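Local coordinates for uncharacterized protein (PDB 4FMR), which is of unknown function but probably binds DNA, pairing an HU/IHF-like DNA-binding domain with an Ig-like DUF4469 domain, at residues 151-157 / 196-202; 208-214 / 233-239; 2-8 / 118-124; 166-170 / 215-219. One frame throughout, in Å; residues are numbered along the deposited sequence.

Contact 1: residues 151-157 / 196-202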
# COMPACT_ATOMS: atom_id res chain seq x y z
N GLY B 151 3.43 -18.01 -7.82
CA GLY B 151 2.84 -19.27 -7.36
C GLY B 151 1.38 -19.17 -7.00
O GLY B 151 0.82 -20.12 -6.46
N ARG B 152 0.75 -18.01 -7.27
CA ARG B 152 -0.64 -17.76 -6.92
C ARG B 152 -1.42 -17.21 -8.12
O ARG B 152 -0.83 -16.95 -9.17
CB ARG B 152 -0.72 -16.81 -5.70
CG ARG B 152 -0.25 -17.43 -4.37
CD ARG B 152 -1.20 -18.52 -3.86
NE ARG B 152 -0.75 -19.12 -2.60
CZ ARG B 152 -1.07 -18.66 -1.39
NH1 ARG B 152 -1.82 -17.57 -1.26
NH2 ARG B 152 -0.62 -19.27 -0.30
N ASN B 153 -2.74 -17.08 -7.99
CA ASN B 153 -3.58 -16.64 -9.09
C ASN B 153 -3.64 -15.14 -9.28
O ASN B 153 -3.62 -14.36 -8.35
CB ASN B 153 -5.00 -17.17 -8.95
CG ASN B 153 -5.08 -18.66 -9.17
OD1 ASN B 153 -4.87 -19.16 -10.29
ND2 ASN B 153 -5.33 -19.40 -8.11
N PHE B 154 -3.77 -14.76 -10.54
CA PHE B 154 -3.90 -13.40 -10.98
C PHE B 154 -5.02 -13.31 -12.00
O PHE B 154 -5.15 -14.21 -12.84
CB PHE B 154 -2.56 -12.89 -11.56
CG PHE B 154 -2.55 -11.40 -11.71
CD1 PHE B 154 -2.30 -10.58 -10.61
CD2 PHE B 154 -2.86 -10.79 -12.93
CE1 PHE B 154 -2.35 -9.19 -10.73
CE2 PHE B 154 -2.91 -9.40 -13.05
CZ PHE B 154 -2.66 -8.61 -11.95
N THR B 155 -5.86 -12.25 -11.90
CA THR B 155 -6.96 -12.03 -12.85
C THR B 155 -6.69 -10.78 -13.69
O THR B 155 -6.42 -9.71 -13.17
CB THR B 155 -8.33 -11.91 -12.14
OG1 THR B 155 -8.56 -13.08 -11.35
CG2 THR B 155 -9.47 -11.76 -13.11
N LEU B 156 -6.85 -10.91 -15.00
CA LEU B 156 -6.74 -9.84 -15.98
C LEU B 156 -8.11 -9.50 -16.53
O LEU B 156 -8.79 -10.39 -17.03
CB LEU B 156 -5.80 -10.25 -17.13
CG LEU B 156 -4.36 -10.49 -16.77
CD1 LEU B 156 -3.74 -11.52 -17.69
CD2 LEU B 156 -3.59 -9.21 -16.72
N PHE B 157 -8.52 -8.22 -16.45
CA PHE B 157 -9.79 -7.78 -17.02
C PHE B 157 -9.50 -6.97 -18.28
O PHE B 157 -8.52 -6.24 -18.32
CB PHE B 157 -10.60 -6.97 -15.99
CG PHE B 157 -10.87 -7.71 -14.70
CD1 PHE B 157 -11.98 -8.54 -14.58
CD2 PHE B 157 -10.03 -7.56 -13.60
CE1 PHE B 157 -12.26 -9.19 -13.37
CE2 PHE B 157 -10.30 -8.21 -12.41
CZ PHE B 157 -11.41 -9.02 -12.29
N SER B 196 -13.49 -10.94 -21.70
CA SER B 196 -13.35 -9.81 -20.77
C SER B 196 -12.52 -10.12 -19.51
O SER B 196 -12.25 -9.19 -18.74
CB SER B 196 -14.73 -9.32 -20.34
OG SER B 196 -15.39 -8.64 -21.40
N ARG B 197 -12.13 -11.39 -19.30
CA ARG B 197 -11.41 -11.78 -18.09
C ARG B 197 -10.61 -13.09 -18.23
O ARG B 197 -11.16 -14.14 -18.60
CB ARG B 197 -12.44 -11.93 -16.96
CG ARG B 197 -11.95 -12.50 -15.64
CD ARG B 197 -13.08 -12.51 -14.63
NE ARG B 197 -14.23 -13.27 -15.13
CZ ARG B 197 -15.37 -13.43 -14.48
NH1 ARG B 197 -15.55 -12.87 -13.29
NH2 ARG B 197 -16.35 -14.13 -15.02
N LEU B 198 -9.33 -13.01 -17.88
CA LEU B 198 -8.45 -14.17 -17.79
C LEU B 198 -8.04 -14.41 -16.36
O LEU B 198 -7.61 -13.47 -15.69
CB LEU B 198 -7.15 -14.04 -18.64
CG LEU B 198 -7.23 -13.84 -20.13
CD1 LEU B 198 -5.82 -13.64 -20.70
CD2 LEU B 198 -7.96 -14.99 -20.82
N ILE B 199 -8.09 -15.67 -15.92
CA ILE B 199 -7.56 -16.08 -14.63
C ILE B 199 -6.37 -16.98 -14.92
O ILE B 199 -6.49 -17.98 -15.65
CB ILE B 199 -8.58 -16.72 -13.64
CG1 ILE B 199 -9.76 -15.74 -13.39
CG2 ILE B 199 -7.85 -17.06 -12.30
CD1 ILE B 199 -10.91 -16.26 -12.54
N ILE B 200 -5.21 -16.60 -14.40
CA ILE B 200 -4.01 -17.39 -14.62
C ILE B 200 -3.42 -17.80 -13.29
O ILE B 200 -3.71 -17.18 -12.28
CB ILE B 200 -2.93 -16.64 -15.52
CG1 ILE B 200 -2.41 -15.34 -14.84
CG2 ILE B 200 -3.48 -16.37 -16.93
CD1 ILE B 200 -1.17 -14.68 -15.44
N LEU B 201 -2.60 -18.85 -13.30
CA LEU B 201 -1.78 -19.28 -12.16
C LEU B 201 -0.37 -18.87 -12.47
O LEU B 201 0.14 -19.27 -13.50
CB LEU B 201 -1.87 -20.80 -11.87
CG LEU B 201 -1.05 -21.27 -10.61
CD1 LEU B 201 -1.53 -20.58 -9.34
CD2 LEU B 201 -1.17 -22.76 -10.40
N LEU B 202 0.24 -18.03 -11.65
CA LEU B 202 1.61 -17.59 -11.91
C LEU B 202 2.63 -18.63 -11.46
O LEU B 202 2.47 -19.15 -10.37
CB LEU B 202 1.89 -16.24 -11.19
CG LEU B 202 1.16 -15.00 -11.71
CD1 LEU B 202 1.27 -13.86 -10.72
CD2 LEU B 202 1.68 -14.58 -13.08
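Strands 153-157 and 197-201 are antiparallel neighbours (163° between their directions) at the middle of a four-stranded sheet of the Ig-like DUF4469 domain. The pairing opens beside Ser196, whose O receives a CA-H...O contact from Phe157 CA. Arg197 forms a non-hydrogen-bonded pair with Phe157, its CD 3.6 Å from Phe157 CE1, while its guanidinium reaches back to Glu194 in a salt bridge. Leu198 follows in a hydrogen-bonded pair with Leu156, Leu156 N to Leu198 O and Leu198 N to Leu156 O both measuring 2.8 Å; both side chains face the second sheet, where Val215 and Leu213 receive them. Ile199 returns to the more open face and sets CG1 3.6 Å from Thr155 OG1. Ile200 pairs with Phe154 through two backbone hydrogen bonds and points inward with it. Leu201, opposite Asn153, swings CD1 to 3.6 Å from Arg152 C. At Leu202 the strand has ended, yet its N donates to Arg152 O at 2.9 Å, and its O accepts a weak bond from Gly151 N at 3.0 Å.

Contact 2: residues 208-214 / 233-239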
# COMPACT_ATOMS: atom_id res chain seq x y z
N ASP B 208 11.37 -11.75 -7.71
CA ASP B 208 10.73 -10.46 -7.42
C ASP B 208 11.12 -9.40 -8.44
O ASP B 208 12.28 -9.34 -8.88
CB ASP B 208 11.08 -9.92 -6.00
CG ASP B 208 10.83 -10.88 -4.86
OD1 ASP B 208 11.58 -11.85 -4.73
OD2 ASP B 208 9.96 -10.58 -4.02
N GLY B 209 10.17 -8.55 -8.78
CA GLY B 209 10.45 -7.46 -9.69
C GLY B 209 9.36 -7.22 -10.70
O GLY B 209 8.36 -7.93 -10.76
N GLU B 210 9.58 -6.17 -11.48
CA GLU B 210 8.71 -5.77 -12.55
C GLU B 210 8.92 -6.69 -13.78
O GLU B 210 10.03 -7.17 -14.04
CB GLU B 210 8.95 -4.30 -12.90
CG GLU B 210 7.69 -3.63 -13.47
CD GLU B 210 6.60 -3.18 -12.50
OE1 GLU B 210 6.87 -3.11 -11.28
OE2 GLU B 210 5.49 -2.85 -12.98
N TYR B 211 7.81 -6.98 -14.46
CA TYR B 211 7.72 -7.77 -15.68
C TYR B 211 6.76 -7.12 -16.64
O TYR B 211 5.84 -6.42 -16.21
CB TYR B 211 7.25 -9.23 -15.42
CG TYR B 211 8.20 -10.11 -14.65
CD1 TYR B 211 8.38 -9.95 -13.27
CD2 TYR B 211 8.87 -11.16 -15.27
CE1 TYR B 211 9.27 -10.75 -12.56
CE2 TYR B 211 9.75 -11.98 -14.56
CZ TYR B 211 9.94 -11.77 -13.20
OH TYR B 211 10.79 -12.57 -12.50
N MSE B 212 6.95 -7.38 -17.94
CA MSE B 212 5.99 -7.00 -18.96
C MSE B 212 5.15 -8.25 -19.23
O MSE B 212 5.72 -9.28 -19.62
CB MSE B 212 6.65 -6.43 -20.22
CG MSE B 212 5.63 -5.89 -21.25
SE MSE B 212 4.51 -4.44 -20.52
CE MSE B 212 5.85 -3.15 -19.95
N LEU B 213 3.85 -8.21 -18.89
CA LEU B 213 2.92 -9.29 -19.12
C LEU B 213 2.29 -9.10 -20.52
O LEU B 213 1.77 -8.03 -20.83
CB LEU B 213 1.83 -9.39 -18.01
CG LEU B 213 0.88 -10.61 -18.11
CD1 LEU B 213 0.43 -11.08 -16.73
CD2 LEU B 213 -0.35 -10.31 -18.97
N THR B 214 2.32 -10.15 -21.35
CA THR B 214 1.78 -10.08 -22.70
C THR B 214 0.82 -11.24 -22.94
O THR B 214 1.09 -12.37 -22.55
CB THR B 214 2.93 -10.07 -23.72
OG1 THR B 214 3.76 -8.94 -23.43
CG2 THR B 214 2.46 -10.01 -25.19
N THR B 233 -1.15 -7.84 -26.71
CA THR B 233 -1.46 -6.70 -25.87
C THR B 233 -0.72 -6.96 -24.56
O THR B 233 -0.54 -8.11 -24.14
CB THR B 233 -2.97 -6.43 -25.76
OG1 THR B 233 -3.10 -5.12 -25.20
CG2 THR B 233 -3.73 -7.47 -24.91
N SER B 234 -0.23 -5.88 -23.95
CA SER B 234 0.61 -5.96 -22.77
C SER B 234 0.17 -5.04 -21.66
O SER B 234 -0.61 -4.11 -21.87
CB SER B 234 2.04 -5.58 -23.16
OG SER B 234 2.65 -6.60 -23.94
N HIS B 235 0.72 -5.30 -20.47
CA HIS B 235 0.56 -4.51 -19.27
C HIS B 235 1.73 -4.82 -18.36
O HIS B 235 2.13 -5.98 -18.26
CB HIS B 235 -0.79 -4.73 -18.56
CG HIS B 235 -1.12 -3.60 -17.63
ND1 HIS B 235 -0.46 -3.44 -16.42
CD2 HIS B 235 -1.97 -2.56 -17.80
CE1 HIS B 235 -0.93 -2.32 -15.89
NE2 HIS B 235 -1.86 -1.78 -16.67
N THR B 236 2.27 -3.80 -17.68
CA THR B 236 3.36 -4.01 -16.74
C THR B 236 2.80 -4.69 -15.46
O THR B 236 1.61 -4.56 -15.15
CB THR B 236 4.05 -2.68 -16.44
OG1 THR B 236 5.31 -2.96 -15.81
CG2 THR B 236 3.20 -1.74 -15.57
N ILE B 237 3.64 -5.45 -14.76
CA ILE B 237 3.20 -6.18 -13.57
C ILE B 237 4.36 -6.29 -12.59
O ILE B 237 5.49 -6.59 -12.99
CB ILE B 237 2.61 -7.61 -13.94
CG1 ILE B 237 1.96 -8.34 -12.73
CG2 ILE B 237 3.66 -8.51 -14.61
CD1 ILE B 237 1.05 -9.63 -13.08
N TYR B 238 4.07 -6.10 -11.32
CA TYR B 238 5.08 -6.34 -10.31
C TYR B 238 4.83 -7.70 -9.69
O TYR B 238 3.72 -7.98 -9.21
CB TYR B 238 5.14 -5.24 -9.25
CG TYR B 238 6.13 -5.58 -8.15
CD1 TYR B 238 7.50 -5.37 -8.33
CD2 TYR B 238 5.70 -6.12 -6.94
CE1 TYR B 238 8.42 -5.74 -7.35
CE2 TYR B 238 6.61 -6.50 -5.96
CZ TYR B 238 7.97 -6.30 -6.16
OH TYR B 238 8.87 -6.62 -5.17
N ILE B 239 5.84 -8.55 -9.69
CA ILE B 239 5.66 -9.87 -9.08
C ILE B 239 6.46 -9.94 -7.79
O ILE B 239 7.65 -9.61 -7.77
CB ILE B 239 6.03 -11.00 -10.09
CG1 ILE B 239 5.01 -10.98 -11.28
CG2 ILE B 239 6.05 -12.38 -9.37
CD1 ILE B 239 5.32 -11.77 -12.45
O HOH W 1 8.32 -8.58 -3.18
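Glu210 folds its carboxylate across the other strand (chi1 t, chi2 p): OE2 accepts a 2.8 Å hydrogen bond from Thr236 OG1, and OE1 lies at the edge of the Tyr238 ring, near its plane, and 3.4 Å from Tyr238 CB. OE2 also salt-bridges Arg81 of the second subunit. Met212, a selenomethionine, is also bent (t-p-p), laying SE 3.5 Å from His235 C and CE 4.0 Å from Thr236 CB. Thr214 and Ser234, both in the m rotamer, bring OG1 and OG to 2.6 Å in a hydrogen bond whose donor could be either. They decorate an antiparallel pair, 209-214 with 233-239, from the five-stranded sheet of the Ig-like sandwich, joined by paired backbone bonds at Gly209-Ile239, Tyr211-Ile237 and Leu213-His235. The other face looks into the sandwich: Ile239 CD1 lies over the Tyr211 ring (CH-pi, 4.1 Å from its centroid), and Ile237 CG2 fits between Tyr211 CB (3.8 Å) and Leu213 CB (4.0 Å). At Gly209 (phi 139°, psi 176°) a CB would jam against the carbonyl O of Asp208. Nearby, a water O lies 2.7 Å from Asp208 OD2, to which it donates, and 2.8 Å from Tyr238 OH; Asp208 OD1 pairs with Arg113 of the second subunit.

Contact 3: residues 2-8 / 118-124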
# COMPACT_ATOMS: atom_id res chain seq x y z
N ALA B 2 0.68 22.95 -13.32
CA ALA B 2 1.15 21.67 -12.79
C ALA B 2 2.45 21.24 -13.47
O ALA B 2 2.52 21.21 -14.70
CB ALA B 2 0.08 20.60 -12.95
N LYS B 3 3.49 20.92 -12.67
CA LYS B 3 4.79 20.53 -13.22
C LYS B 3 4.84 19.04 -13.63
O LYS B 3 5.77 18.64 -14.33
CB LYS B 3 5.94 20.85 -12.25
CG LYS B 3 6.03 20.10 -10.95
CD LYS B 3 7.42 20.35 -10.37
CE LYS B 3 7.66 19.65 -9.06
NZ LYS B 3 9.07 19.19 -8.94
N ASN B 4 3.83 18.23 -13.25
CA ASN B 4 3.81 16.82 -13.62
C ASN B 4 2.57 16.50 -14.41
O ASN B 4 1.52 17.11 -14.20
CB ASN B 4 3.87 15.94 -12.38
CG ASN B 4 5.00 16.20 -11.44
OD1 ASN B 4 6.16 16.15 -11.81
ND2 ASN B 4 4.67 16.37 -10.16
N VAL B 5 2.67 15.54 -15.34
CA VAL B 5 1.52 15.14 -16.15
C VAL B 5 1.39 13.61 -16.14
O VAL B 5 2.35 12.88 -16.41
CB VAL B 5 1.55 15.69 -17.62
CG1 VAL B 5 0.25 15.40 -18.36
CG2 VAL B 5 1.81 17.20 -17.65
N LEU B 6 0.19 13.13 -15.81
CA LEU B 6 -0.18 11.72 -15.92
C LEU B 6 -1.14 11.56 -17.12
O LEU B 6 -2.05 12.38 -17.29
CB LEU B 6 -0.81 11.14 -14.64
CG LEU B 6 0.07 10.98 -13.40
CD1 LEU B 6 -0.75 10.52 -12.22
CD2 LEU B 6 1.18 10.00 -13.63
N LYS B 7 -0.89 10.56 -17.98
CA LYS B 7 -1.74 10.27 -19.15
C LYS B 7 -2.67 9.11 -18.81
O LYS B 7 -2.20 8.09 -18.30
CB LYS B 7 -0.90 9.97 -20.39
CG LYS B 7 -0.09 11.15 -20.90
CD LYS B 7 0.90 10.70 -21.95
CE LYS B 7 1.70 11.84 -22.51
NZ LYS B 7 2.53 11.39 -23.65
N ALA B 8 -3.99 9.26 -19.04
CA ALA B 8 -4.93 8.20 -18.67
C ALA B 8 -5.98 7.92 -19.76
O ALA B 8 -6.53 8.85 -20.37
CB ALA B 8 -5.63 8.56 -17.38
N ASP B 118 0.93 18.95 -7.53
CA ASP B 118 1.55 19.53 -8.74
C ASP B 118 1.37 18.63 -9.97
O ASP B 118 2.16 18.71 -10.90
CB ASP B 118 3.06 19.77 -8.54
CG ASP B 118 3.45 20.83 -7.54
OD1 ASP B 118 2.57 21.62 -7.12
OD2 ASP B 118 4.65 20.89 -7.19
N THR B 119 0.36 17.77 -9.97
CA THR B 119 0.17 16.85 -11.08
C THR B 119 -1.21 17.02 -11.67
O THR B 119 -2.21 17.03 -10.94
CB THR B 119 0.44 15.40 -10.63
OG1 THR B 119 1.69 15.38 -9.93
CG2 THR B 119 0.46 14.37 -11.80
N ARG B 120 -1.27 17.15 -13.00
CA ARG B 120 -2.52 17.20 -13.75
C ARG B 120 -2.69 15.87 -14.53
O ARG B 120 -1.70 15.22 -14.87
CB ARG B 120 -2.58 18.42 -14.70
CG ARG B 120 -1.49 18.47 -15.76
CD ARG B 120 -1.78 19.58 -16.76
NE ARG B 120 -0.92 19.48 -17.94
CZ ARG B 120 -1.24 18.82 -19.05
NH1 ARG B 120 -2.43 18.22 -19.16
NH2 ARG B 120 -0.39 18.76 -20.07
N VAL B 121 -3.95 15.47 -14.76
CA VAL B 121 -4.29 14.26 -15.50
C VAL B 121 -4.73 14.68 -16.91
O VAL B 121 -5.66 15.49 -17.06
CB VAL B 121 -5.37 13.38 -14.80
CG1 VAL B 121 -5.63 12.09 -15.60
CG2 VAL B 121 -4.96 13.05 -13.37
N ASP B 122 -4.02 14.15 -17.93
CA ASP B 122 -4.30 14.39 -19.34
C ASP B 122 -5.07 13.18 -19.85
O ASP B 122 -4.48 12.11 -20.06
CB ASP B 122 -2.98 14.65 -20.10
CG ASP B 122 -3.04 14.65 -21.62
OD1 ASP B 122 -4.07 15.13 -22.17
OD2 ASP B 122 -2.05 14.23 -22.26
N VAL B 123 -6.41 13.33 -19.98
CA VAL B 123 -7.34 12.28 -20.43
C VAL B 123 -7.21 12.14 -21.95
O VAL B 123 -7.43 13.10 -22.69
CB VAL B 123 -8.81 12.56 -19.98
CG1 VAL B 123 -9.76 11.45 -20.44
CG2 VAL B 123 -8.90 12.73 -18.46
N LEU B 124 -6.82 10.94 -22.41
CA LEU B 124 -6.59 10.61 -23.83
C LEU B 124 -7.86 10.08 -24.51
O LEU B 124 -7.86 9.85 -25.73
CB LEU B 124 -5.46 9.55 -23.96
CG LEU B 124 -4.11 9.78 -23.27
CD1 LEU B 124 -3.27 8.53 -23.33
CD2 LEU B 124 -3.34 10.93 -23.91
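The N-terminal strand of the HU/IHF-like DNA-binding domain runs parallel to the strand 119-124, which lies more than a hundred residues later; together they form two of the three strands of a mixed sheet, with 4-12 in the centre and 29° between the two short segments. Backbone hydrogen bonds step regularly between them, the even-numbered residues of the first strand bonding on both sides of their partners: Asn4 N to Asp118 O (2.9 Å) and Arg120 N to Asn4 O (3.0 Å), then Leu6 N to Arg120 O (3.0 Å) and Asp122 N to Leu6 O (2.7 Å), and finally Ala8 N to Asp122 O (3.1 Å) and Leu124 N to Ala8 O (2.9 Å). One side-chain bond is added, Asn4 ND2 to Thr119 OG1 at 3.1 Å. Asn4 OD1 turns instead to Asn71 of the second subunit, and Thr119 OG1 also bonds Ala115 O in the last turn of helix 110-117. Apolar contacts lie on the face of Leu6, Ala8, Thr119 and Val121: Leu6 CG rests 3.8 Å from Thr119 CG2, and Ala8 CB 4.0 Å from Val121 CG1. Met70 and Phe86 of the second subunit pack against this face, making it part of the dimer interface. On the opposite face, more open, Val5 CG1 approaches Asp122 CB at 3.7 Å, and Val5 CG2 lies over the Arg120 guanidinium, 3.6 Å from Arg120 NE.

Contact 4: residues 166-170 / 215-219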
# COMPACT_ATOMS: atom_id res chain seq x y z
N THR B 166 -3.90 -21.97 -33.21
CA THR B 166 -2.95 -23.06 -33.46
C THR B 166 -1.48 -22.63 -33.31
O THR B 166 -0.63 -23.45 -32.96
CB THR B 166 -3.16 -23.59 -34.89
OG1 THR B 166 -3.05 -22.50 -35.82
CG2 THR B 166 -4.50 -24.30 -35.06
N ASP B 167 -1.17 -21.36 -33.63
CA ASP B 167 0.19 -20.83 -33.59
C ASP B 167 0.86 -21.08 -32.20
O ASP B 167 0.25 -20.81 -31.16
CB ASP B 167 0.19 -19.34 -33.94
CG ASP B 167 1.55 -18.78 -34.30
OD1 ASP B 167 2.44 -18.77 -33.42
OD2 ASP B 167 1.69 -18.28 -35.43
N PRO B 168 2.12 -21.60 -32.20
CA PRO B 168 2.81 -21.89 -30.93
C PRO B 168 3.14 -20.65 -30.08
O PRO B 168 3.43 -20.83 -28.90
CB PRO B 168 4.12 -22.56 -31.38
CG PRO B 168 3.83 -23.07 -32.78
CD PRO B 168 2.93 -22.03 -33.36
N SER B 169 3.09 -19.41 -30.65
CA SER B 169 3.36 -18.16 -29.91
C SER B 169 2.16 -17.73 -29.01
O SER B 169 2.34 -16.93 -28.11
CB SER B 169 3.71 -17.03 -30.87
OG SER B 169 2.61 -16.72 -31.71
N VAL B 170 0.95 -18.26 -29.27
CA VAL B 170 -0.30 -17.96 -28.56
C VAL B 170 -0.14 -18.35 -27.07
O VAL B 170 0.41 -19.40 -26.76
CB VAL B 170 -1.47 -18.70 -29.28
CG1 VAL B 170 -2.68 -18.92 -28.40
CG2 VAL B 170 -1.85 -18.00 -30.58
N VAL B 215 -0.34 -10.91 -23.56
CA VAL B 215 -1.39 -11.82 -24.00
C VAL B 215 -1.28 -11.87 -25.52
O VAL B 215 -1.49 -10.85 -26.16
CB VAL B 215 -2.82 -11.41 -23.53
CG1 VAL B 215 -3.90 -12.26 -24.22
CG2 VAL B 215 -2.97 -11.49 -22.00
N THR B 216 -0.91 -13.03 -26.08
CA THR B 216 -0.79 -13.24 -27.53
C THR B 216 -1.91 -14.22 -27.95
O THR B 216 -2.06 -15.29 -27.35
CB THR B 216 0.60 -13.73 -27.92
OG1 THR B 216 1.56 -12.80 -27.43
CG2 THR B 216 0.77 -13.92 -29.42
N THR B 217 -2.71 -13.83 -28.96
CA THR B 217 -3.83 -14.68 -29.34
C THR B 217 -4.24 -14.44 -30.79
O THR B 217 -3.95 -13.38 -31.36
CB THR B 217 -5.03 -14.43 -28.37
OG1 THR B 217 -6.07 -15.39 -28.60
CG2 THR B 217 -5.58 -12.99 -28.43
N GLN B 218 -4.93 -15.44 -31.38
CA GLN B 218 -5.48 -15.37 -32.74
C GLN B 218 -7.02 -15.21 -32.66
O GLN B 218 -7.72 -15.31 -33.68
CB GLN B 218 -5.08 -16.60 -33.57
CG GLN B 218 -3.63 -16.56 -33.97
CD GLN B 218 -3.13 -17.86 -34.53
OE1 GLN B 218 -2.92 -18.84 -33.80
NE2 GLN B 218 -2.85 -17.88 -35.82
N TYR B 219 -7.54 -14.96 -31.45
CA TYR B 219 -8.96 -14.73 -31.18
C TYR B 219 -9.34 -13.35 -31.69
O TYR B 219 -8.75 -12.36 -31.26
CB TYR B 219 -9.27 -14.88 -29.67
CG TYR B 219 -10.71 -14.56 -29.31
CD1 TYR B 219 -11.73 -15.49 -29.55
CD2 TYR B 219 -11.05 -13.34 -28.74
CE1 TYR B 219 -13.05 -15.20 -29.24
CE2 TYR B 219 -12.37 -13.04 -28.42
CZ TYR B 219 -13.37 -13.97 -28.66
OH TYR B 219 -14.68 -13.65 -28.34
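This is a turn-to-strand-end contact at the rim of the Ig-like domain, where the loop leading into strand 171-176 meets the end of strand 209-217; it buries a modest 265 Å². The loop is organised from within. Asp167 to Val170 form a type I beta turn with Val170 N bonded to Asp167 O (3.3 Å), and Asp167 OD1 accepts from Ser169 N (2.9 Å), an Asx turn, as well as from Ser169 OG (2.7 Å). In the one hydrogen bond between the segments, Asp167 N donates to Gln218 OE1 (3.1 Å), tying the start of the turn to the strand end. Val170 fills the space beside it: CG2 is 3.5 Å from Gln218 OE1 and 4.1 Å from Thr217 CA, while Val170 CA makes a CA-H...O contact of 3.4 Å with Thr216 O. At Gln218 the chain leaves the strand in an ST turn, Tyr219 N donating to Thr217 OG1 at 3.2 Å; Thr217 OG1 also bonds Thr162 O. The contact thus lies where the turn becomes strand 171-176, whose first residue, Gly171, is backbone-bonded to Thr216 of strand 209-217, while Ser232, on strand 231-240 at the other edge of 209-217, bonds Thr216 OG1.

Contact 3 comes first along the chain, in the DNA-binding domain; its centre is about 23 Å from that of contact 2, 30 Å from that of contact 1 and 35 Å from that of contact 4. The other three share the Ig-like domain: contact 1 closes before contact 2 opens, and the segments of contact 4 alternate with those of both. Contacts 2 and 4 use successive parts of strand 209-217, and Thr233 O and Val215 N, 2.9 Å apart, probably hydrogen-bond them. Contact 1 lies in the facing sheet, Leu156 CD1 3.8 Å from Leu213 CD2 and Leu198 CD1 3.8 Å from Val215 CG2, closing the sandwich. Contacts 2 and 3 touch the second subunit, bringing both domains into the dimer.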